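Local structure of sesquisabinene B synthase 2 (Santalum album, 6A2A) at residues A[270-273]-A[274-277]; A[278-281]-A[282-285]; A[313-316]-A[317-321]; A[346-349]-A[350-354]; A[383-386]-A[387-391]. The protein probably converts farnesyl diphosphate into the sesquiterpene sesquisabinene B, as a magnesium- or manganese-dependent plant terpene synthase of the Tpsb subfamily. All blocks are in the same frame, centred on the assembly; numbering follows the deposited sequence.

Contact 1. Residues A[270-273]-A[274-277]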
loop_
_atom_site.group_PDB
_atom_site.type_symbol
_atom_site.label_atom_id
_atom_site.label_comp_id
_atom_site.label_asym_id
_atom_site.label_seq_id
_atom_site.Cartn_x
_atom_site.Cartn_y
_atom_site.Cartn_z
ATOM N N THR A 270 1.938 6.534 -6.305
ATOM C CA THR A 270 1.399 7.889 -6.357
ATOM C C THR A 270 1.697 8.508 -7.720
ATOM O O THR A 270 1.157 9.568 -8.020
ATOM C CB THR A 270 2.005 8.848 -5.308
ATOM O OG1 THR A 270 3.410 9.050 -5.504
ATOM C CG2 THR A 270 1.790 8.343 -3.907
ATOM N N GLY A 271 2.681 8.009 -8.463
ATOM C CA GLY A 271 3.157 8.693 -9.639
ATOM C C GLY A 271 4.062 9.896 -9.375
ATOM O O GLY A 271 4.586 10.466 -10.335
ATOM N N LEU A 272 4.366 10.244 -8.112
ATOM C CA LEU A 272 5.133 11.465 -7.821
ATOM C C LEU A 272 6.611 11.343 -8.164
ATOM O O LEU A 272 7.309 12.358 -8.310
ATOM C CB LEU A 272 4.905 11.864 -6.366
ATOM C CG LEU A 272 3.488 12.285 -6.020
ATOM C CD1 LEU A 272 3.363 12.767 -4.559
ATOM C CD2 LEU A 272 2.937 13.328 -6.993
ATOM N N ASP A 273 7.095 10.117 -8.345
ATOM C CA ASP A 273 8.400 9.873 -8.853
ATOM C C ASP A 273 8.574 10.419 -10.261
ATOM O O ASP A 273 9.711 10.681 -10.666
ATOM C CB ASP A 273 8.770 8.395 -8.789
ATOM C CG ASP A 273 7.947 7.529 -9.680
ATOM O OD1 ASP A 273 6.711 7.681 -9.763
ATOM O OD2 ASP A 273 8.581 6.665 -10.329
ATOM N N LYS A 274 7.474 10.673 -10.937
ATOM C CA LYS A 274 7.537 11.139 -12.347
ATOM C C LYS A 274 7.278 12.648 -12.434
ATOM O O LYS A 274 7.171 13.190 -13.570
ATOM C CB LYS A 274 6.538 10.387 -13.231
ATOM C CG LYS A 274 6.728 8.874 -13.226
ATOM C CD LYS A 274 8.030 8.426 -13.783
ATOM C CE LYS A 274 8.091 6.917 -13.947
ATOM N NZ LYS A 274 9.335 6.490 -14.634
ATOM N N MET A 275 7.112 13.333 -11.303
ATOM C CA MET A 275 7.045 14.814 -11.374
ATOM C C MET A 275 8.426 15.303 -11.794
ATOM O O MET A 275 9.416 14.754 -11.401
ATOM C CB MET A 275 6.715 15.451 -10.028
ATOM C CG MET A 275 5.414 15.007 -9.446
ATOM S SD MET A 275 4.009 15.385 -10.465
ATOM C CE MET A 275 3.710 13.916 -11.437
ATOM N N PRO A 276 8.487 16.400 -12.541
ATOM C CA PRO A 276 9.771 16.928 -12.923
ATOM C C PRO A 276 10.405 17.787 -11.819
ATOM O O PRO A 276 11.011 18.799 -12.116
ATOM C CB PRO A 276 9.407 17.774 -14.169
ATOM C CG PRO A 276 8.052 18.255 -13.878
ATOM C CD PRO A 276 7.348 17.109 -13.154
ATOM N N PHE A 277 10.260 17.362 -10.561
ATOM C CA PHE A 277 10.957 17.942 -9.416
ATOM C C PHE A 277 11.055 16.853 -8.329
ATOM O O PHE A 277 10.548 15.679 -8.527
ATOM C CB PHE A 277 10.256 19.240 -8.985
ATOM C CG PHE A 277 8.742 19.166 -8.982
ATOM C CD1 PHE A 277 8.056 18.528 -7.960
ATOM C CD2 PHE A 277 7.991 19.678 -10.040
ATOM C CE1 PHE A 277 6.673 18.435 -7.964
ATOM C CE2 PHE A 277 6.605 19.564 -10.051
ATOM C CZ PHE A 277 5.941 18.955 -9.019
HETATM O O HOH W 1 10.164 13.075 -8.436
#

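Contact 2. Residues A[278-281]-A[282-285]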
loop_
_atom_site.group_PDB
_atom_site.type_symbol
_atom_site.label_atom_id
_atom_site.label_comp_id
_atom_site.label_asym_id
_atom_site.label_seq_id
_atom_site.Cartn_x
_atom_site.Cartn_y
_atom_site.Cartn_z
ATOM N N ALA A 278 11.697 17.196 -7.208
ATOM C CA ALA A 278 11.720 16.322 -5.961
ATOM C C ALA A 278 12.390 14.951 -6.224
ATOM O O ALA A 278 12.009 13.836 -5.640
ATOM C CB ALA A 278 10.334 16.179 -5.373
ATOM N N ARG A 279 13.432 15.034 -7.053
ATOM C CA ARG A 279 14.472 13.988 -7.158
ATOM C C ARG A 279 14.948 13.558 -5.761
ATOM O O ARG A 279 15.245 14.385 -4.890
ATOM C CB ARG A 279 15.680 14.487 -7.954
ATOM C CG ARG A 279 16.607 13.371 -8.413
ATOM C CD ARG A 279 17.681 13.852 -9.362
ATOM N NE ARG A 279 18.509 14.916 -8.810
ATOM C CZ ARG A 279 19.756 14.771 -8.345
ATOM N NH1 ARG A 279 20.463 15.846 -8.029
ATOM N NH2 ARG A 279 20.286 13.566 -8.180
ATOM N N ASN A 280 14.955 12.257 -5.564
ATOM C CA ASN A 280 15.336 11.641 -4.311
ATOM C C ASN A 280 14.462 12.002 -3.108
ATOM O O ASN A 280 14.827 11.759 -2.012
ATOM C CB ASN A 280 16.791 11.905 -3.998
ATOM C CG ASN A 280 17.725 11.228 -4.974
ATOM O OD1 ASN A 280 17.518 10.128 -5.362
ATOM N ND2 ASN A 280 18.734 11.914 -5.363
ATOM N N GLY A 281 13.299 12.566 -3.341
ATOM C CA GLY A 281 12.422 12.940 -2.265
ATOM C C GLY A 281 12.065 11.824 -1.299
ATOM O O GLY A 281 12.113 11.981 -0.130
ATOM N N LEU A 282 11.705 10.691 -1.841
ATOM C CA LEU A 282 11.301 9.578 -1.022
ATOM C C LEU A 282 12.461 9.001 -0.236
ATOM O O LEU A 282 12.382 8.812 0.934
ATOM C CB LEU A 282 10.672 8.506 -1.878
ATOM C CG LEU A 282 10.030 7.293 -1.228
ATOM C CD1 LEU A 282 11.075 6.288 -0.904
ATOM C CD2 LEU A 282 9.176 7.555 -0.023
ATOM N N ILE A 283 13.541 8.718 -0.928
ATOM C CA ILE A 283 14.680 8.124 -0.272
ATOM C C ILE A 283 15.282 9.037 0.792
ATOM O O ILE A 283 15.586 8.612 1.848
ATOM C CB ILE A 283 15.717 7.550 -1.251
ATOM C CG1 ILE A 283 16.804 6.847 -0.502
ATOM C CG2 ILE A 283 16.442 8.587 -2.027
ATOM C CD1 ILE A 283 16.354 5.552 0.081
ATOM N N GLN A 284 15.396 10.303 0.498
ATOM C CA GLN A 284 15.925 11.226 1.448
ATOM C C GLN A 284 15.013 11.365 2.671
ATOM O O GLN A 284 15.486 11.426 3.763
ATOM C CB GLN A 284 16.261 12.548 0.785
ATOM C CG GLN A 284 17.402 12.293 -0.178
ATOM C CD GLN A 284 18.156 13.471 -0.727
ATOM O OE1 GLN A 284 19.326 13.355 -0.958
ATOM N NE2 GLN A 284 17.489 14.559 -0.999
ATOM N N SER A 285 13.709 11.346 2.458
ATOM C CA SER A 285 12.798 11.436 3.580
ATOM C C SER A 285 12.975 10.220 4.483
ATOM O O SER A 285 13.018 10.322 5.656
ATOM C CB SER A 285 11.344 11.508 3.141
ATOM O OG SER A 285 10.497 11.433 4.234
#

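Contact 3. Residues A[313-316]-A[317-321]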
loop_
_atom_site.group_PDB
_atom_site.type_symbol
_atom_site.label_atom_id
_atom_site.label_comp_id
_atom_site.label_asym_id
_atom_site.label_seq_id
_atom_site.Cartn_x
_atom_site.Cartn_y
_atom_site.Cartn_z
ATOM N N THR A 313 8.760 17.543 1.022
ATOM C CA THR A 313 9.806 17.800 0.038
ATOM C C THR A 313 9.183 18.139 -1.323
ATOM O O THR A 313 9.554 19.167 -1.973
ATOM C CB THR A 313 10.790 16.622 -0.054
ATOM O OG1 THR A 313 11.375 16.519 1.248
ATOM C CG2 THR A 313 11.847 16.826 -1.125
ATOM N N THR A 314 8.176 17.359 -1.729
ATOM C CA THR A 314 7.549 17.532 -2.989
ATOM C C THR A 314 6.765 18.841 -3.084
ATOM O O THR A 314 6.906 19.584 -4.111
ATOM C CB THR A 314 6.585 16.383 -3.257
ATOM O OG1 THR A 314 7.386 15.202 -3.267
ATOM C CG2 THR A 314 5.882 16.529 -4.578
ATOM N N ILE A 315 5.990 19.123 -2.060
ATOM C CA ILE A 315 5.167 20.292 -2.046
ATOM C C ILE A 315 5.964 21.588 -1.844
ATOM O O ILE A 315 5.616 22.595 -2.326
ATOM C CB ILE A 315 3.958 20.103 -1.154
ATOM C CG1 ILE A 315 3.112 18.954 -1.726
ATOM C CG2 ILE A 315 3.168 21.368 -1.036
ATOM C CD1 ILE A 315 1.998 18.507 -0.830
ATOM N N ASP A 316 7.068 21.487 -1.143
ATOM C CA ASP A 316 7.988 22.588 -1.025
ATOM C C ASP A 316 8.427 22.948 -2.460
ATOM O O ASP A 316 8.350 24.057 -2.831
ATOM C CB ASP A 316 9.169 22.147 -0.218
ATOM C CG ASP A 316 10.161 23.228 0.032
ATOM O OD1 ASP A 316 9.822 24.351 0.236
ATOM O OD2 ASP A 316 11.311 22.909 0.088
ATOM N N ASP A 317 8.853 21.973 -3.246
ATOM C CA ASP A 317 9.240 22.208 -4.630
ATOM C C ASP A 317 8.079 22.782 -5.467
ATOM O O ASP A 317 8.267 23.631 -6.271
ATOM C CB ASP A 317 9.803 20.966 -5.286
ATOM C CG ASP A 317 11.160 20.592 -4.765
ATOM O OD1 ASP A 317 11.795 21.337 -4.094
ATOM O OD2 ASP A 317 11.618 19.539 -5.038
ATOM N N VAL A 318 6.866 22.313 -5.235
ATOM C CA VAL A 318 5.709 22.842 -5.946
ATOM C C VAL A 318 5.572 24.345 -5.696
ATOM O O VAL A 318 5.329 25.090 -6.580
ATOM C CB VAL A 318 4.406 22.153 -5.526
ATOM C CG1 VAL A 318 3.207 22.904 -6.034
ATOM C CG2 VAL A 318 4.388 20.715 -6.003
ATOM N N TYR A 319 5.715 24.738 -4.447
ATOM C CA TYR A 319 5.615 26.116 -4.058
ATOM C C TYR A 319 6.828 26.938 -4.460
ATOM O O TYR A 319 6.702 28.043 -4.876
ATOM C CB TYR A 319 5.344 26.251 -2.571
ATOM C CG TYR A 319 3.877 26.105 -2.217
ATOM C CD1 TYR A 319 3.239 24.892 -2.316
ATOM C CD2 TYR A 319 3.141 27.170 -1.765
ATOM C CE1 TYR A 319 1.905 24.770 -1.993
ATOM C CE2 TYR A 319 1.817 27.054 -1.438
ATOM C CZ TYR A 319 1.194 25.851 -1.543
ATOM O OH TYR A 319 -0.115 25.734 -1.252
ATOM N N ASP A 320 7.996 26.353 -4.398
ATOM C CA ASP A 320 9.189 27.095 -4.704
ATOM C C ASP A 320 9.626 27.123 -6.150
ATOM O O ASP A 320 10.071 28.116 -6.634
ATOM C CB ASP A 320 10.341 26.557 -3.905
ATOM C CG ASP A 320 11.232 27.616 -3.463
ATOM O OD1 ASP A 320 10.871 28.260 -2.497
ATOM O OD2 ASP A 320 12.256 27.858 -4.078
ATOM N N VAL A 321 9.556 25.985 -6.806
ATOM C CA VAL A 321 10.043 25.883 -8.134
ATOM C C VAL A 321 9.095 25.324 -9.171
ATOM O O VAL A 321 9.508 24.602 -10.015
ATOM C CB VAL A 321 11.369 25.097 -8.169
ATOM C CG1 VAL A 321 12.471 25.870 -7.509
ATOM C CG2 VAL A 321 11.236 23.761 -7.509
HETATM O O HOH W 2 12.299 20.492 -1.575
#

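Contact 4. Residues A[346-349]-A[350-354]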
loop_
_atom_site.group_PDB
_atom_site.type_symbol
_atom_site.label_atom_id
_atom_site.label_comp_id
_atom_site.label_asym_id
_atom_site.label_seq_id
_atom_site.Cartn_x
_atom_site.Cartn_y
_atom_site.Cartn_z
ATOM N N LEU A 346 -6.251 22.627 -11.337
ATOM C CA LEU A 346 -4.793 22.623 -11.296
ATOM C C LEU A 346 -4.218 21.696 -12.356
ATOM O O LEU A 346 -4.677 20.558 -12.559
ATOM C CB LEU A 346 -4.321 22.211 -9.885
ATOM C CG LEU A 346 -4.688 23.162 -8.746
ATOM C CD1 LEU A 346 -4.532 22.497 -7.398
ATOM C CD2 LEU A 346 -3.888 24.446 -8.795
ATOM N N PRO A 347 -3.151 22.115 -13.011
ATOM C CA PRO A 347 -2.487 21.206 -13.877
ATOM C C PRO A 347 -1.950 19.942 -13.188
ATOM O O PRO A 347 -1.726 19.927 -11.996
ATOM C CB PRO A 347 -1.282 21.962 -14.459
ATOM C CG PRO A 347 -1.017 23.025 -13.504
ATOM C CD PRO A 347 -2.335 23.322 -12.820
ATOM N N ARG A 348 -1.886 18.879 -13.963
ATOM C CA ARG A 348 -1.533 17.557 -13.521
ATOM C C ARG A 348 -0.358 17.568 -12.526
ATOM O O ARG A 348 -0.434 16.925 -11.441
ATOM C CB ARG A 348 -1.182 16.742 -14.761
ATOM C CG ARG A 348 -0.510 15.421 -14.467
ATOM C CD ARG A 348 -0.185 14.645 -15.726
ATOM N NE ARG A 348 0.309 13.332 -15.395
ATOM C CZ ARG A 348 -0.456 12.262 -15.197
ATOM N NH1 ARG A 348 -1.771 12.371 -15.253
ATOM N NH2 ARG A 348 0.111 11.139 -14.820
ATOM N N ASN A 349 0.752 18.251 -12.857
ATOM C CA ASN A 349 1.915 18.159 -11.993
ATOM C C ASN A 349 1.724 18.856 -10.645
ATOM O O ASN A 349 2.586 18.660 -9.754
ATOM C CB ASN A 349 3.191 18.658 -12.677
ATOM C CG ASN A 349 3.665 17.801 -13.831
ATOM O OD1 ASN A 349 3.272 16.615 -13.950
ATOM N ND2 ASN A 349 4.478 18.411 -14.701
ATOM N N ILE A 350 0.695 19.662 -10.476
ATOM C CA ILE A 350 0.386 20.296 -9.217
ATOM C C ILE A 350 -0.746 19.526 -8.547
ATOM O O ILE A 350 -0.764 19.362 -7.333
ATOM C CB ILE A 350 0.059 21.786 -9.436
ATOM C CG1 ILE A 350 1.287 22.493 -10.036
ATOM C CG2 ILE A 350 -0.416 22.451 -8.148
ATOM C CD1 ILE A 350 1.060 23.958 -10.378
ATOM N N ARG A 351 -1.701 19.052 -9.347
ATOM C CA ARG A 351 -2.854 18.328 -8.860
ATOM C C ARG A 351 -2.450 16.985 -8.211
ATOM O O ARG A 351 -3.062 16.594 -7.196
ATOM C CB ARG A 351 -3.828 18.019 -10.005
ATOM C CG ARG A 351 -5.253 17.758 -9.557
ATOM C CD ARG A 351 -6.197 17.339 -10.679
ATOM N NE ARG A 351 -6.002 18.113 -11.887
ATOM C CZ ARG A 351 -6.266 17.708 -13.125
ATOM N NH1 ARG A 351 -7.017 16.633 -13.345
ATOM N NH2 ARG A 351 -5.745 18.383 -14.137
ATOM N N MET A 352 -1.468 16.320 -8.757
ATOM C CA MET A 352 -1.068 14.962 -8.244
ATOM C C MET A 352 -0.448 15.094 -6.843
ATOM O O MET A 352 -0.905 14.427 -5.881
ATOM C CB MET A 352 -0.207 14.227 -9.261
ATOM C CG MET A 352 -1.075 13.667 -10.416
ATOM S SD MET A 352 -0.156 12.867 -11.701
ATOM C CE MET A 352 0.608 11.550 -10.753
ATOM N N PRO A 353 0.513 16.022 -6.646
ATOM C CA PRO A 353 0.945 16.299 -5.258
ATOM C C PRO A 353 -0.193 16.681 -4.310
ATOM O O PRO A 353 -0.218 16.290 -3.118
ATOM C CB PRO A 353 1.919 17.470 -5.425
ATOM C CG PRO A 353 2.499 17.259 -6.824
ATOM C CD PRO A 353 1.296 16.775 -7.603
ATOM N N LEU A 354 -1.100 17.519 -4.750
ATOM C CA LEU A 354 -2.178 17.966 -3.918
ATOM C C LEU A 354 -3.013 16.766 -3.451
ATOM O O LEU A 354 -3.326 16.615 -2.257
ATOM C CB LEU A 354 -3.071 18.953 -4.668
ATOM C CG LEU A 354 -4.375 19.344 -3.973
ATOM C CD1 LEU A 354 -4.099 20.092 -2.707
ATOM C CD2 LEU A 354 -5.224 20.217 -4.885
#

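Contact 5. Residues A[383-386]-A[387-391]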
loop_
_atom_site.group_PDB
_atom_site.type_symbol
_atom_site.label_atom_id
_atom_site.label_comp_id
_atom_site.label_asym_id
_atom_site.label_seq_id
_atom_site.Cartn_x
_atom_site.Cartn_y
_atom_site.Cartn_z
ATOM N N VAL A 383 -2.364 20.588 10.325
ATOM C CA VAL A 383 -0.931 20.884 10.217
ATOM C C VAL A 383 -0.543 21.142 8.764
ATOM O O VAL A 383 0.318 21.994 8.502
ATOM C CB VAL A 383 -0.029 19.830 10.882
ATOM C CG1 VAL A 383 -0.324 19.810 12.375
ATOM C CG2 VAL A 383 -0.205 18.426 10.271
ATOM N N TRP A 384 -1.174 20.519 7.785
ATOM C CA TRP A 384 -0.888 20.879 6.395
ATOM C C TRP A 384 -1.375 22.302 6.052
ATOM O O TRP A 384 -0.638 23.049 5.435
ATOM C CB TRP A 384 -1.477 19.839 5.451
ATOM C CG TRP A 384 -0.512 18.704 5.208
ATOM C CD1 TRP A 384 -0.510 17.467 5.783
ATOM C CD2 TRP A 384 0.671 18.742 4.387
ATOM N NE1 TRP A 384 0.540 16.711 5.294
ATOM C CE2 TRP A 384 1.269 17.461 4.419
ATOM C CE3 TRP A 384 1.253 19.712 3.571
ATOM C CZ2 TRP A 384 2.443 17.162 3.725
ATOM C CZ3 TRP A 384 2.391 19.408 2.874
ATOM C CH2 TRP A 384 2.940 18.122 2.890
ATOM N N SER A 385 -2.563 22.669 6.502
ATOM C CA SER A 385 -3.052 24.016 6.317
ATOM C C SER A 385 -2.074 25.019 6.953
ATOM O O SER A 385 -1.654 25.942 6.296
ATOM C CB SER A 385 -4.438 24.162 6.891
ATOM O OG SER A 385 -4.790 25.523 6.987
ATOM N N ASP A 386 -1.619 24.762 8.175
ATOM C CA ASP A 386 -0.651 25.665 8.841
ATOM C C ASP A 386 0.635 25.768 7.995
ATOM O O ASP A 386 1.207 26.858 7.796
ATOM C CB ASP A 386 -0.338 25.179 10.245
ATOM C CG ASP A 386 -1.442 25.338 11.248
ATOM O OD1 ASP A 386 -2.438 26.091 11.008
ATOM O OD2 ASP A 386 -1.291 24.763 12.380
ATOM N N GLN A 387 1.132 24.630 7.511
ATOM C CA GLN A 387 2.388 24.611 6.737
ATOM C C GLN A 387 2.249 25.375 5.421
ATOM O O GLN A 387 3.114 26.216 5.051
ATOM C CB GLN A 387 2.818 23.177 6.463
ATOM C CG GLN A 387 4.184 23.148 5.827
ATOM C CD GLN A 387 4.859 21.818 5.923
ATOM O OE1 GLN A 387 4.347 20.899 6.532
ATOM N NE2 GLN A 387 6.073 21.773 5.395
ATOM N N LEU A 388 1.143 25.216 4.708
ATOM C CA LEU A 388 1.059 25.931 3.440
ATOM C C LEU A 388 0.812 27.440 3.650
ATOM O O LEU A 388 1.207 28.259 2.807
ATOM C CB LEU A 388 -0.071 25.309 2.604
ATOM C CG LEU A 388 0.106 23.843 2.221
ATOM C CD1 LEU A 388 -1.002 23.471 1.269
ATOM C CD2 LEU A 388 1.472 23.546 1.630
ATOM N N LYS A 389 0.183 27.790 4.737
ATOM C CA LYS A 389 0.072 29.197 5.078
ATOM C C LYS A 389 1.462 29.781 5.334
ATOM O O LYS A 389 1.723 30.895 4.932
ATOM C CB LYS A 389 -0.804 29.381 6.303
ATOM C CG LYS A 389 -2.289 29.178 6.017
ATOM C CD LYS A 389 -3.112 29.327 7.265
ATOM C CE LYS A 389 -4.616 29.392 7.069
ATOM N NZ LYS A 389 -5.285 29.274 8.388
ATOM N N SER A 390 2.374 28.992 5.903
ATOM C CA SER A 390 3.699 29.503 6.154
ATOM C C SER A 390 4.484 29.637 4.834
ATOM O O SER A 390 5.312 30.548 4.664
ATOM C CB SER A 390 4.393 28.679 7.219
ATOM O OG SER A 390 4.958 27.490 6.622
ATOM N N TYR A 391 4.254 28.741 3.869
ATOM C CA TYR A 391 4.891 28.848 2.557
ATOM C C TYR A 391 4.395 30.116 1.856
ATOM O O TYR A 391 5.156 30.821 1.210
ATOM C CB TYR A 391 4.505 27.676 1.671
ATOM C CG TYR A 391 5.189 26.367 1.964
ATOM C CD1 TYR A 391 6.130 26.212 2.973
ATOM C CD2 TYR A 391 4.824 25.243 1.267
ATOM C CE1 TYR A 391 6.757 24.999 3.195
ATOM C CE2 TYR A 391 5.437 24.022 1.485
ATOM C CZ TYR A 391 6.388 23.884 2.468
ATOM O OH TYR A 391 6.958 22.665 2.692
HETATM O O HOH W 3 -4.261 26.752 9.391
#

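Contact 1. Residues A[270-273]-A[274-277]
A short 3-10 turn leads the chain out of helix 239-270, closed by bonds from K274 back to G271 and from M275 back to L272. K274 N lies 3.0 Å from G271 O and M275 N 3.2 Å from L272 O; each donor stands above the plane of its carbonyl, in keeping with the tight i to i+3 curl. G271 breaks the helix with a positive phi of 77°, a backbone shape that favours glycine. T270 supports the exit with an ST turn, its OG1 accepting from L272 N at 3.0 Å while also bonded to W267 O.

The inner side of the turn is apolar. L272 CD2 touches M275 CG at 3.9 Å, the two chains slanting across each other. M275 is bent at chi2 (-61°) and again at chi3 (95°), which returns its methyl CE to 3.7 Å from G271 O. Its CB lies over one face of the F277 ring, toward the rim. On the outer side D273 and K274 run alongside and point the same way. Their charged ends stay beyond a salt bridge, with D273 OD2 4.4 Å from K274 NZ, and D273 OD2 is bonded instead to N33 ND2. A water donates to L272 O at 2.9 Å and to F277 O, linking the turn to the chain after it.

Two backbone bonds thus close the turn, while T270 O is met by the hydroxyl of Y366 of the second subunit; the thioether and leucine go inward, and the charges stay on the side facing the N-terminal segment.

Contact 2. Residues A[278-281]-A[282-285]
N280 O receives Q284 N at 3.0 Å, the shorter of the two hydrogen bonds that start helix 281-292; the second runs from S285 N to G281 O at 3.1 Å. The first donor approaches nearly along the C=O axis, the second is tilted 34° from the carbonyl plane. Q284 also lays its aliphatic part against the same oxygen, with CG 3.2 Å from N280 O, and its extended chain then brings CD to 3.9 Å from N280 CB. I283 meets the asparagine with its CG2 branch. A chi1 of -175° sends CG1 away from the backbone N, and this leaves CG2 facing N280, 3.8 Å from OD1; the two side chains lie side by side.

Before the helix the backbone makes a type II beta turn from A278 to G281, closed by G281 N on A278 O at 2.9 Å, with N280 at a positive phi of 62°. N280 occupies the N-cap position, yet its side chain makes no capping bond: OD1 accepts from L38 N, and N280 N is bonded to N37 OD1. Farther on, L282 packs on I260, W266 and W267 of helix 239-270, and S285 OG is bonded to A306 O of helix 299-321.

The side chain of Q284 lies about 10 Å from that of N460, a magnesium ligand of this protein, though no metal is bound here. N280 gives OD1 and its backbone N to residues 37-38, so the entry to helix 281-292 is tied to the N-terminal segment, and the first helical turn rests on backbone bonds.

Contact 3. Residues A[313-316]-A[317-321]
Y319 climbs past I315, one helical turn earlier in helix 299-321. Its CB lies 3.7 Å from I315 O, and CD1 comes to 3.3 Å from that oxygen, which sits at the ring edge near its plane. Farther out CD1 and CE1 brush I315 CG2, the closer pair being CD1 and CG2 at 3.7 Å. At the tip OH is bonded to T332 OG1, while Y391 and F331 meet the ring edge-to-face. I315 can offer this methyl because CG2, not CG1, is the branch trans to its backbone N.

Residues 316-320, DDVYD, are the aspartate-rich DDxxD motif of class I terpene synthases; D316 and D320, both magnesium ligands, lie away from the Y319 side. They are set one turn apart, with D320 N bonded to D316 O at 2.8 Å. No metal is bound here, and D316 OD1 stays 4.9 Å from D320 OD1. D317 points elsewhere: a water 2.7 Å from its OD1 also reaches T313 O at 3.1 Å.

The helix thus keeps apolar and aromatic contacts on one side and gathers carboxylates on the other, an arrangement consistent with a divalent cation bridging D316 and D320, with E394, a ligand of the same site, nearby.

Contact 4. Residues A[346-349]-A[350-354]
Two torsions swing R351 back onto L346: chi1 (-158°) turns CG away from its own amide nitrogen, and a bend at chi3 (-42°) returns the guanidinium toward the start of the helix. NE and NH2 then grip the single atom L346 O side-on, each at 2.9 Å, with the oxygen in the guanidinium plane; NH1 is left to form a salt bridge with D344. R348 takes the contrary shape. Stretched from CG to NE, it runs alongside M352 and lays one guanidinium face on the sulfur, M352 SD sitting over the centre of the group and 3.6 Å from R348 CZ. The NH groups of R348 reach the second subunit, NH1 bonded to L369 O and NH2 to K370 O of that chain.

These residues form the N-terminal end of helix 348-372, with P347 at the N-cap position. P347 O takes two donors, R351 N at 2.8 Å in the carbonyl plane and I350 N at 2.9 Å from above it. One turn on, the helix is kinked: P353 has no amide hydrogen, and its CD presses on N349 O at 3.1 Å where a bond would otherwise close the turn.

Apolar groups fill the inner side. L346 CD1 meets L354 CD2 at 3.5 Å, tighter than usual for carbons, the two side chains crossing at about a right angle. I350 fits between its neighbours, CG2 toward L346 and CD1 3.9 Å from P347 CG, and it also packs on F331 of helix 325-337. N349 packs on M275 and P276, its ND2 bonded to Y322 OH.

Contact 5. Residues A[383-386]-A[387-391]
The indole of W384 has Q387 OE1 over one face, 4.4 Å from CZ3, and L388 at its edge, where L388 CD2 lies near the ring plane and 4.3 Å from CE3. The amide oxygen is held from outside by N421 ND2. Q387 extends straight beyond CG, which carries NE2 to Y391 OH at 3.0 Å, a weak bond because its angle is poor. The Y391 ring in turn meets Y319 edge-to-face.

All of this lies on helix 377-400, one of the helices of the class I terpene synthase fold, and regular i to i+4 bonds such as L388 N to W384 O run through it. Magnesium ligands are close by: the side chain of Q387 lies about 6 Å from that of D316, and that of S390 about 6 Å from that of E394.

The other side of the helix is polar. One water joins three groups there, donating to S385 OG and to D386 OD1, 2.5 Å away, and accepting from K389 NZ at 2.9 Å. K389 reaches it with an extended chain, its CE passing S385 OG. S385 OG is bonded as well to N336 OD1, and D386 OD2 to N443 ND2. S390 turns its hydroxyl back along the helix (chi1 82°), OG donating to Q387 O at 2.7 Å, an oxygen that also takes Y391 N.

All five contacts belong to the metal-binding domain and sit within single stretches of chain. Contacts 1 and 5 are largely buried, whereas contacts 2 and 3 mix buried and exposed residues, and contact 4 buried and partly exposed ones. Contact 3 is the meeting point: F277 of contact 1, A278 of contact 2, P353 of contact 4 and W384 and Y391 of contact 5 all pack on its helix 299-321. Contacts 1 and 2 run on from each other along the chain, from turn to helix start, and both draw on the N-terminal segment. Only contacts 1 and 4 touch the second subunit. Carboxylates dominate contact 3, arginines contact 4, and aromatic, amide and water-bridged groups contact 5.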